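PDB 4F78: D,D-dipeptidase/D,D-carboxypeptidase from Enterococcus faecalis, which probably hydrolyses peptides ending in D-alanyl-D-alanine as a zinc-dependent D,D-peptidase, acting on both dipeptides and longer peptidoglycan precursors. Local coordinates for residues T149-R154 and H168-G173; G73-E78 and A113-L118; F130-I135 and H164-F169. All coordinates share one frame; numbering follows the deposited sequence.

Contact 1: residues T149-R154 and H168-G173; sequences TQRYAR and HFRYVG. With ZN (zinc ion), chain B.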
loop_
_atom_site.group_PDB
_atom_site.type_symbol
_atom_site.label_atom_id
_atom_site.label_comp_id
_atom_site.label_asym_id
_atom_site.label_seq_id
_atom_site.Cartn_x
_atom_site.Cartn_y
_atom_site.Cartn_z
ATOM N N THR A 149 -4.321 -4.468 1.268
ATOM C CA THR A 149 -4.330 -5.625 0.368
ATOM C C THR A 149 -3.168 -6.494 0.763
ATOM O O THR A 149 -2.145 -5.952 1.187
ATOM C CB THR A 149 -4.181 -5.191 -1.138
ATOM O OG1 THR A 149 -4.348 -6.320 -1.996
ATOM C CG2 THR A 149 -2.798 -4.507 -1.460
ATOM N N GLN A 150 -3.262 -7.815 0.628
ATOM C CA GLN A 150 -2.055 -8.638 0.858
ATOM C C GLN A 150 -1.175 -8.499 -0.392
ATOM O O GLN A 150 -1.608 -8.815 -1.510
ATOM C CB GLN A 150 -2.415 -10.098 1.088
ATOM C CG GLN A 150 -1.203 -10.947 1.450
ATOM C CD GLN A 150 -1.580 -12.409 1.613
ATOM O OE1 GLN A 150 -2.703 -12.728 2.022
ATOM N NE2 GLN A 150 -0.672 -13.302 1.234
ATOM N N ARG A 151 0.047 -8.016 -0.217
ATOM C CA ARG A 151 0.830 -7.501 -1.337
ATOM C C ARG A 151 1.398 -8.553 -2.282
ATOM O O ARG A 151 1.403 -8.374 -3.538
ATOM C CB ARG A 151 1.955 -6.644 -0.756
ATOM C CG ARG A 151 2.788 -5.974 -1.826
ATOM C CD ARG A 151 1.951 -5.007 -2.650
ATOM N NE ARG A 151 2.819 -4.272 -3.589
ATOM C CZ ARG A 151 3.189 -4.729 -4.784
ATOM N NH1 ARG A 151 2.715 -5.904 -5.222
ATOM N NH2 ARG A 151 3.969 -3.973 -5.581
ATOM N N TYR A 152 1.843 -9.667 -1.701
ATOM C CA TYR A 152 2.629 -10.653 -2.443
ATOM C C TYR A 152 1.986 -12.013 -2.391
ATOM O O TYR A 152 2.230 -12.797 -1.443
ATOM C CB TYR A 152 4.049 -10.754 -1.830
ATOM C CG TYR A 152 4.802 -9.428 -1.849
ATOM C CD1 TYR A 152 5.070 -8.760 -3.054
ATOM C CD2 TYR A 152 5.256 -8.843 -0.652
ATOM C CE1 TYR A 152 5.758 -7.519 -3.066
ATOM C CE2 TYR A 152 5.937 -7.611 -0.659
ATOM C CZ TYR A 152 6.202 -6.976 -1.855
ATOM O OH TYR A 152 6.880 -5.774 -1.814
ATOM N N ALA A 153 1.169 -12.317 -3.404
ATOM C CA ALA A 153 0.527 -13.614 -3.458
ATOM C C ALA A 153 1.402 -14.613 -4.197
ATOM O O ALA A 153 2.232 -14.233 -5.048
ATOM C CB ALA A 153 -0.849 -13.502 -4.150
ATOM N N ARG A 154 1.181 -15.895 -3.916
ATOM C CA ARG A 154 1.847 -16.982 -4.641
ATOM C C ARG A 154 1.595 -16.978 -6.146
ATOM O O ARG A 154 2.520 -17.241 -6.935
ATOM C CB ARG A 154 1.417 -18.341 -4.074
ATOM C CG ARG A 154 2.229 -19.489 -4.581
ATOM C CD ARG A 154 1.782 -20.779 -3.912
ATOM N NE ARG A 154 0.321 -20.893 -3.924
ATOM C CZ ARG A 154 -0.345 -21.939 -3.460
ATOM N NH1 ARG A 154 0.326 -22.972 -2.957
ATOM N NH2 ARG A 154 -1.686 -21.968 -3.503
ATOM N N HIS A 168 2.546 -9.783 4.811
ATOM C CA HIS A 168 2.853 -8.415 4.372
ATOM C C HIS A 168 1.660 -7.773 3.694
ATOM O O HIS A 168 1.186 -8.230 2.644
ATOM C CB HIS A 168 4.083 -8.435 3.432
ATOM C CG HIS A 168 4.477 -7.092 2.879
ATOM N ND1 HIS A 168 5.730 -6.561 3.074
ATOM C CD2 HIS A 168 3.816 -6.221 2.080
ATOM C CE1 HIS A 168 5.824 -5.400 2.458
ATOM N NE2 HIS A 168 4.676 -5.167 1.835
ATOM N N PHE A 169 1.176 -6.685 4.308
ATOM C CA PHE A 169 -0.011 -5.965 3.826
ATOM C C PHE A 169 0.316 -4.523 3.441
ATOM O O PHE A 169 1.158 -3.853 4.063
ATOM C CB PHE A 169 -1.092 -5.974 4.896
ATOM C CG PHE A 169 -1.724 -7.297 5.024
ATOM C CD1 PHE A 169 -1.130 -8.280 5.815
ATOM C CD2 PHE A 169 -2.860 -7.603 4.291
ATOM C CE1 PHE A 169 -1.690 -9.571 5.899
ATOM C CE2 PHE A 169 -3.435 -8.884 4.376
ATOM C CZ PHE A 169 -2.837 -9.863 5.190
ATOM N N ARG A 170 -0.330 -4.048 2.391
ATOM C CA ARG A 170 0.030 -2.723 1.885
ATOM C C ARG A 170 -1.239 -1.884 1.855
ATOM O O ARG A 170 -2.296 -2.356 1.379
ATOM C CB ARG A 170 0.561 -2.882 0.433
ATOM C CG ARG A 170 0.472 -1.575 -0.436
ATOM C CD ARG A 170 1.439 -0.431 0.047
ATOM N NE ARG A 170 1.120 0.779 -0.728
ATOM C CZ ARG A 170 1.698 1.098 -1.889
ATOM N NH1 ARG A 170 2.692 0.344 -2.370
ATOM N NH2 ARG A 170 1.304 2.195 -2.557
ATOM N N TYR A 171 -1.172 -0.661 2.362
ATOM C CA TYR A 171 -2.333 0.244 2.278
ATOM C C TYR A 171 -2.317 0.946 0.935
ATOM O O TYR A 171 -1.305 1.585 0.587
ATOM C CB TYR A 171 -2.257 1.321 3.375
ATOM C CG TYR A 171 -3.445 2.304 3.378
ATOM C CD1 TYR A 171 -4.650 1.976 4.012
ATOM C CD2 TYR A 171 -3.331 3.560 2.806
ATOM C CE1 TYR A 171 -5.725 2.856 4.012
ATOM C CE2 TYR A 171 -4.404 4.466 2.828
ATOM C CZ TYR A 171 -5.590 4.094 3.419
ATOM O OH TYR A 171 -6.646 4.963 3.463
ATOM N N VAL A 172 -3.436 0.878 0.200
ATOM C CA VAL A 172 -3.577 1.647 -1.041
ATOM C C VAL A 172 -4.784 2.572 -0.898
ATOM O O VAL A 172 -4.972 3.483 -1.701
ATOM C CB VAL A 172 -3.744 0.731 -2.288
ATOM C CG1 VAL A 172 -2.404 0.002 -2.627
ATOM C CG2 VAL A 172 -4.953 -0.263 -2.128
ATOM N N GLY A 173 -5.586 2.370 0.141
ATOM C CA GLY A 173 -6.807 3.158 0.297
ATOM C C GLY A 173 -8.047 2.530 -0.324
ATOM O O GLY A 173 -7.949 1.759 -1.283
HETATM ZN ZN ZN B . 7.250 -6.749 4.642
HETATM O O HOH W 1 2.060 -10.249 1.033
HETATM O O HOH W 2 7.828 -8.793 4.050
#
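The imidazole of His168 takes the edge of Tyr152 over one face and binds the zinc ion with ND1 at its rim, on an inner strand of the four-stranded antiparallel sheet that carries the metal site in this VanY-type, clan MD peptidase. The distance from ND1 of His168 to the zinc ion is 2.2 Å. Tyr152 brings its CE2 over the centre of the imidazole; the ring planes meet at 54° in an edge-to-face pair. Arg151 approaches alongside, with its CB 3.4 Å from His168 CD2. Its CG, anti to the backbone N (chi1 -176°), lies over the centre of the Tyr152 ring. Arginine, tyrosine and histidine thus pack together.

Behind these side chains, strands 148-150 and 168-171 run antiparallel. Thr149 and Arg170 form a hydrogen-bonded pair in which each N donates to the other's O, both at 2.9 Å. Gln150 and Phe169, the adjoining non-hydrogen-bonded pair, share the other face of the sheet, and Gln150 CB rests 3.7 Å from Phe169 CE2. Beyond the strand pairing, Arg151 N still donates to His168 O, almost straight at 173°. A water bridges the same carbonyl oxygen to Tyr152 N, extending the link where the backbones diverge.

The second shell centres on Glu107. It accepts a hydrogen bond from His168 NE2, the nitrogen turned away from the metal, and forms salt bridges with Arg151 and Arg170; this could fix the rotation of the imidazole and polarise it toward zinc. The shared carboxylate probably offsets the like charges of the two arginines, which lie side by side with Arg151 CD 4.0 Å from Arg170 CB.

Contact 2: residues G73-E78 and A113-L118; sequences GYRSLE and AIDLGL. With ZN (zinc ion), chain B; SO4 (sulfate ion), chain D.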
loop_
_atom_site.group_PDB
_atom_site.type_symbol
_atom_site.label_atom_id
_atom_site.label_comp_id
_atom_site.label_asym_id
_atom_site.label_seq_id
_atom_site.Cartn_x
_atom_site.Cartn_y
_atom_site.Cartn_z
ATOM N N GLY A 73 6.977 -1.994 10.400
ATOM C CA GLY A 73 6.137 -1.026 9.693
ATOM C C GLY A 73 7.071 -0.174 8.834
ATOM O O GLY A 73 7.723 -0.703 7.934
ATOM N N TYR A 74 7.132 1.124 9.105
ATOM C CA TYR A 74 8.079 1.997 8.415
ATOM C C TYR A 74 9.523 1.538 8.683
ATOM O O TYR A 74 9.892 1.209 9.845
ATOM C CB TYR A 74 7.921 3.424 8.916
ATOM C CG TYR A 74 8.955 4.303 8.306
ATOM C CD1 TYR A 74 8.808 4.752 6.973
ATOM C CD2 TYR A 74 10.087 4.674 9.019
ATOM C CE1 TYR A 74 9.786 5.548 6.369
ATOM C CE2 TYR A 74 11.088 5.472 8.423
ATOM C CZ TYR A 74 10.918 5.886 7.095
ATOM O OH TYR A 74 11.867 6.698 6.513
ATOM N N ARG A 75 10.339 1.482 7.617
ATOM C CA ARG A 75 11.795 1.276 7.760
ATOM C C ARG A 75 12.494 2.391 7.018
ATOM O O ARG A 75 12.100 2.748 5.902
ATOM C CB ARG A 75 12.181 -0.035 7.088
ATOM C CG ARG A 75 11.780 -1.293 7.867
ATOM C CD ARG A 75 12.095 -2.496 6.974
ATOM N NE ARG A 75 11.486 -3.705 7.504
ATOM C CZ ARG A 75 11.320 -4.807 6.801
ATOM N NH1 ARG A 75 11.756 -4.868 5.546
ATOM N NH2 ARG A 75 10.762 -5.863 7.372
ATOM N N SER A 76 13.537 2.945 7.591
ATOM C CA SER A 76 14.344 3.938 6.882
ATOM C C SER A 76 15.224 3.207 5.880
ATOM O O SER A 76 15.299 1.955 5.893
ATOM C CB SER A 76 15.253 4.650 7.878
ATOM O OG SER A 76 16.047 3.656 8.585
ATOM N N LEU A 77 15.948 3.979 5.058
ATOM C CA LEU A 77 16.969 3.406 4.165
ATOM C C LEU A 77 18.042 2.581 4.915
ATOM O O LEU A 77 18.372 1.432 4.516
ATOM C CB LEU A 77 17.629 4.552 3.374
ATOM C CG LEU A 77 18.785 4.123 2.443
ATOM C CD1 LEU A 77 18.254 3.082 1.458
ATOM C CD2 LEU A 77 19.335 5.410 1.733
ATOM N N GLU A 78 18.571 3.114 6.023
ATOM C CA GLU A 78 19.597 2.345 6.758
ATOM C C GLU A 78 19.094 1.033 7.359
ATOM O O GLU A 78 19.857 0.036 7.424
ATOM C CB GLU A 78 20.332 3.180 7.807
ATOM C CG GLU A 78 19.523 3.603 9.046
ATOM C CD GLU A 78 19.475 2.522 10.155
ATOM O OE1 GLU A 78 20.231 1.493 10.076
ATOM O OE2 GLU A 78 18.658 2.706 11.107
ATOM N N ALA A 113 3.243 0.156 4.412
ATOM C CA ALA A 113 3.284 -1.299 4.443
ATOM C C ALA A 113 3.542 -1.788 5.860
ATOM O O ALA A 113 4.262 -1.137 6.616
ATOM C CB ALA A 113 4.404 -1.830 3.537
ATOM N N ILE A 114 2.973 -2.944 6.200
ATOM C CA ILE A 114 3.094 -3.497 7.549
ATOM C C ILE A 114 3.252 -5.010 7.461
ATOM O O ILE A 114 2.594 -5.659 6.626
ATOM C CB ILE A 114 1.882 -3.087 8.465
ATOM C CG1 ILE A 114 2.096 -3.624 9.904
ATOM C CG2 ILE A 114 0.579 -3.688 7.962
ATOM C CD1 ILE A 114 2.626 -2.645 10.826
ATOM N N ASP A 115 4.162 -5.555 8.267
ATOM C CA ASP A 115 4.308 -7.013 8.430
ATOM C C ASP A 115 3.602 -7.416 9.720
ATOM O O ASP A 115 3.897 -6.850 10.776
ATOM C CB ASP A 115 5.802 -7.377 8.532
ATOM C CG ASP A 115 6.497 -7.293 7.163
ATOM O OD1 ASP A 115 5.745 -7.234 6.144
ATOM O OD2 ASP A 115 7.746 -7.219 7.108
ATOM N N LEU A 116 2.650 -8.353 9.643
ATOM C CA LEU A 116 1.876 -8.738 10.856
ATOM C C LEU A 116 2.169 -10.186 11.238
ATOM O O LEU A 116 2.501 -11.004 10.360
ATOM C CB LEU A 116 0.364 -8.611 10.597
ATOM C CG LEU A 116 -0.041 -7.161 10.231
ATOM C CD1 LEU A 116 -1.501 -7.143 9.713
ATOM C CD2 LEU A 116 0.091 -6.280 11.479
ATOM N N GLY A 117 2.026 -10.523 12.525
ATOM C CA GLY A 117 2.342 -11.874 12.995
ATOM C C GLY A 117 1.447 -12.259 14.143
ATOM O O GLY A 117 0.974 -11.389 14.907
ATOM N N LEU A 118 1.207 -13.558 14.300
ATOM C CA LEU A 118 0.569 -14.034 15.526
ATOM C C LEU A 118 1.369 -13.636 16.751
ATOM O O LEU A 118 2.614 -13.673 16.738
ATOM C CB LEU A 118 0.435 -15.553 15.513
ATOM C CG LEU A 118 -0.805 -16.105 14.827
ATOM C CD1 LEU A 118 -0.696 -17.646 14.760
ATOM C CD2 LEU A 118 -2.040 -15.697 15.633
HETATM ZN ZN ZN B . 7.250 -6.749 4.642
HETATM S S SO4 D . 10.236 -6.057 2.500
HETATM O O1 SO4 D . 11.541 -6.682 2.248
HETATM O O2 SO4 D . 9.811 -6.359 3.884
HETATM O O3 SO4 D . 10.422 -4.630 2.220
HETATM O O4 SO4 D . 9.129 -6.473 1.653
HETATM O O HOH W 2 7.828 -8.793 4.050
#
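Arg75 reaches Asp115 because its CG stands anti to the carbonyl carbon, chi1 -74°, and its chain then runs extended from CG to NE. Asp115 has the same first torsion, chi1 -75°, which turns its carboxylate from strand 113-118 toward both arginine and metal. Here the sheet of the clan MD peptidase fold supplies a zinc ligand, while the loop leading into helix 77-91 supplies a cation beside it. Asp115 holds the zinc ion unevenly, through OD1 at 2.2 Å and OD2 at 2.6 Å.

The guanidinium and carboxylate planes are 71° apart, and Arg75 NH2 stays 3.3 Å from Asp115 OD2, a polar approach rather than a paired, coplanar grip. Gln80 and Ser72 bind the guanidinium and help to place it. Its NH1 also makes a weak bond to a sulfate oxygen. The sulfate is probably from the crystallisation liquor, but its place beside the zinc ion may mark where an anionic group of the substrate sits.

At the start of the loop, the backbones meet at Gly73, whose carbonyl accepts a hydrogen bond from His108, another zinc ligand. Gly73 CA comes within 3.6 Å of Ala113 O and 4.0 Å of Ile114 CD1.

Contact 3: residues F130-I135 and H164-F169; sequences FPYDGI and HEPWHF. With ZN (zinc ion), chain B.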
loop_
_atom_site.group_PDB
_atom_site.type_symbol
_atom_site.label_atom_id
_atom_site.label_comp_id
_atom_site.label_asym_id
_atom_site.label_seq_id
_atom_site.Cartn_x
_atom_site.Cartn_y
_atom_site.Cartn_z
ATOM N N PHE A 130 1.578 -15.790 9.980
ATOM C CA PHE A 130 0.287 -15.140 9.739
ATOM C C PHE A 130 -0.565 -16.058 8.838
ATOM O O PHE A 130 -0.646 -15.839 7.641
ATOM C CB PHE A 130 0.496 -13.771 9.089
ATOM C CG PHE A 130 -0.643 -12.779 9.348
ATOM C CD1 PHE A 130 -0.838 -12.242 10.620
ATOM C CD2 PHE A 130 -1.511 -12.388 8.321
ATOM C CE1 PHE A 130 -1.891 -11.343 10.879
ATOM C CE2 PHE A 130 -2.575 -11.485 8.565
ATOM C CZ PHE A 130 -2.744 -10.941 9.850
ATOM N N PRO A 131 -1.155 -17.112 9.420
ATOM C CA PRO A 131 -1.746 -18.193 8.609
ATOM C C PRO A 131 -3.069 -17.800 7.951
ATOM O O PRO A 131 -3.629 -16.704 8.199
ATOM C CB PRO A 131 -1.913 -19.369 9.600
ATOM C CG PRO A 131 -1.800 -18.763 10.998
ATOM C CD PRO A 131 -1.128 -17.399 10.868
ATOM N N TYR A 132 -3.575 -18.705 7.116
ATOM C CA TYR A 132 -4.830 -18.481 6.423
ATOM C C TYR A 132 -5.948 -19.156 7.205
ATOM O O TYR A 132 -6.851 -19.774 6.607
ATOM C CB TYR A 132 -4.739 -19.092 5.010
ATOM C CG TYR A 132 -3.780 -18.322 4.126
ATOM C CD1 TYR A 132 -2.404 -18.616 4.105
ATOM C CD2 TYR A 132 -4.239 -17.248 3.347
ATOM C CE1 TYR A 132 -1.530 -17.883 3.273
ATOM C CE2 TYR A 132 -3.359 -16.515 2.514
ATOM C CZ TYR A 132 -2.023 -16.825 2.500
ATOM O OH TYR A 132 -1.172 -16.088 1.688
ATOM N N ASP A 133 -5.880 -19.060 8.533
ATOM C CA ASP A 133 -6.921 -19.563 9.431
ATOM C C ASP A 133 -7.052 -18.601 10.575
ATOM O O ASP A 133 -6.148 -17.789 10.813
ATOM C CB ASP A 133 -6.500 -20.898 10.051
ATOM C CG ASP A 133 -6.314 -21.955 9.019
ATOM O OD1 ASP A 133 -7.349 -22.385 8.473
ATOM O OD2 ASP A 133 -5.145 -22.305 8.728
ATOM N N GLY A 134 -8.157 -18.704 11.303
ATOM C CA GLY A 134 -8.313 -17.974 12.545
ATOM C C GLY A 134 -8.274 -16.464 12.353
ATOM O O GLY A 134 -8.652 -15.932 11.290
ATOM N N ILE A 135 -7.775 -15.772 13.381
ATOM C CA ILE A 135 -7.880 -14.324 13.468
ATOM C C ILE A 135 -7.067 -13.632 12.387
ATOM O O ILE A 135 -7.470 -12.583 11.856
ATOM C CB ILE A 135 -7.523 -13.816 14.910
ATOM C CG1 ILE A 135 -7.875 -12.333 15.049
ATOM C CG2 ILE A 135 -6.073 -14.092 15.249
ATOM C CD1 ILE A 135 -9.388 -12.102 14.939
ATOM N N HIS A 164 5.683 -15.412 -2.364
ATOM C CA HIS A 164 4.488 -15.446 -1.506
ATOM C C HIS A 164 4.848 -15.028 -0.089
ATOM O O HIS A 164 5.746 -15.653 0.521
ATOM C CB HIS A 164 3.953 -16.893 -1.522
ATOM C CG HIS A 164 2.751 -17.157 -0.647
ATOM N ND1 HIS A 164 2.403 -18.431 -0.254
ATOM C CD2 HIS A 164 1.807 -16.326 -0.140
ATOM C CE1 HIS A 164 1.298 -18.374 0.483
ATOM N NE2 HIS A 164 0.921 -17.116 0.568
ATOM N N GLU A 165 4.192 -13.977 0.420
ATOM C CA GLU A 165 4.298 -13.607 1.855
ATOM C C GLU A 165 2.915 -13.461 2.491
ATOM O O GLU A 165 2.206 -12.455 2.293
ATOM C CB GLU A 165 5.142 -12.315 2.048
ATOM C CG GLU A 165 6.563 -12.420 1.429
ATOM C CD GLU A 165 7.428 -11.172 1.601
ATOM O OE1 GLU A 165 6.927 -10.114 2.079
ATOM O OE2 GLU A 165 8.655 -11.263 1.301
ATOM N N PRO A 166 2.524 -14.461 3.284
ATOM C CA PRO A 166 1.260 -14.385 4.007
ATOM C C PRO A 166 1.156 -13.105 4.874
ATOM O O PRO A 166 0.034 -12.690 5.171
ATOM C CB PRO A 166 1.304 -15.641 4.888
ATOM C CG PRO A 166 2.133 -16.616 4.052
ATOM C CD PRO A 166 3.190 -15.757 3.441
ATOM N N TRP A 167 2.269 -12.483 5.278
ATOM C CA TRP A 167 2.194 -11.577 6.436
ATOM C C TRP A 167 2.288 -10.089 6.083
ATOM O O TRP A 167 2.138 -9.234 6.961
ATOM C CB TRP A 167 3.337 -11.936 7.396
ATOM C CG TRP A 167 4.679 -11.811 6.654
ATOM C CD1 TRP A 167 5.367 -10.634 6.362
ATOM C CD2 TRP A 167 5.438 -12.877 6.040
ATOM N NE1 TRP A 167 6.509 -10.927 5.641
ATOM C CE2 TRP A 167 6.576 -12.291 5.431
ATOM C CE3 TRP A 167 5.269 -14.270 5.959
ATOM C CZ2 TRP A 167 7.545 -13.052 4.757
ATOM C CZ3 TRP A 167 6.239 -15.031 5.285
ATOM C CH2 TRP A 167 7.361 -14.417 4.694
ATOM N N HIS A 168 2.546 -9.783 4.811
ATOM C CA HIS A 168 2.853 -8.415 4.372
ATOM C C HIS A 168 1.660 -7.773 3.694
ATOM O O HIS A 168 1.186 -8.230 2.644
ATOM C CB HIS A 168 4.083 -8.435 3.432
ATOM C CG HIS A 168 4.477 -7.092 2.879
ATOM N ND1 HIS A 168 5.730 -6.561 3.074
ATOM C CD2 HIS A 168 3.816 -6.221 2.080
ATOM C CE1 HIS A 168 5.824 -5.400 2.458
ATOM N NE2 HIS A 168 4.676 -5.167 1.835
ATOM N N PHE A 169 1.176 -6.685 4.308
ATOM C CA PHE A 169 -0.011 -5.965 3.826
ATOM C C PHE A 169 0.316 -4.523 3.441
ATOM O O PHE A 169 1.158 -3.853 4.063
ATOM C CB PHE A 169 -1.092 -5.974 4.896
ATOM C CG PHE A 169 -1.724 -7.297 5.024
ATOM C CD1 PHE A 169 -1.130 -8.280 5.815
ATOM C CD2 PHE A 169 -2.860 -7.603 4.291
ATOM C CE1 PHE A 169 -1.690 -9.571 5.899
ATOM C CE2 PHE A 169 -3.435 -8.884 4.376
ATOM C CZ PHE A 169 -2.837 -9.863 5.190
HETATM ZN ZN ZN B . 7.250 -6.749 4.642
HETATM O O HOH W 2 7.828 -8.793 4.050
#
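Tyr132 and His164 meet rim to rim: their side chains come from opposite directions, neither ring covers the other, and the planes differ by 38°. Tyr132 OH lies at the edge of the imidazole, near its plane, and forms a hydrogen bond of 2.6 Å with His164 NE2. One face of the His164 ring carries Pro166 CD, offset toward the rim. The hydroxyl of Tyr132 has a second partner in Gln150, and its ring makes a cation-pi contact with Arg140.

Further in, Phe130 and Phe169 cross at about a right angle, with Phe130 CE2 3.4 Å from Phe169 CE1 and the ring planes 73° apart. Phe130 reaches inward with CG anti to its backbone nitrogen, chi1 -154°, while its CB packs 3.8 Å from CB of Trp167. Pro166 sits beside both pairs, its CB against Phe130 O and its CG against Tyr132 CE1. Arg140 joins the same backbones by hydrogen bonds to the carbonyl oxygens of Phe130, Pro131 and Pro166.

The indole of Trp167 leads away from this apolar patch, and one of its faces carries Glu165 CB. Its NE1 donates to the zinc-bound water at 3.0 Å; Glu165 OE1 lies 2.5 Å from that water. The type I turn from Glu165 to His168 therefore packs against the loop before helix 134-142 while presenting a metal ligand and two neighbours of the metal-bound water, the arrangement of the Glu-X-X-His motif in VanX-like zinc D,D-peptidases.

In the fold
The three contacts bring separate parts of the chain to one zinc site. Contact 1 and contact 2 meet through neighbouring strands 168-171 and 113-118, where Phe169 N lies 2.9 Å from Ile114 O, a probable hydrogen bond. At the metal, His168 ND1 and Asp115 OD1 are 3.1 Å apart; His108 completes the protein ligands. Contact 3 shares His168 and Phe169 with contact 1, and their centres are about 10 Å apart. It also joins contact 2 through a probable hydrogen bond between Leu116 N and Trp167 O, 2.9 Å apart. The zinc-bound water lies within reach of Glu165 and Trp167 of contact 3 and of the sulfate in contact 2.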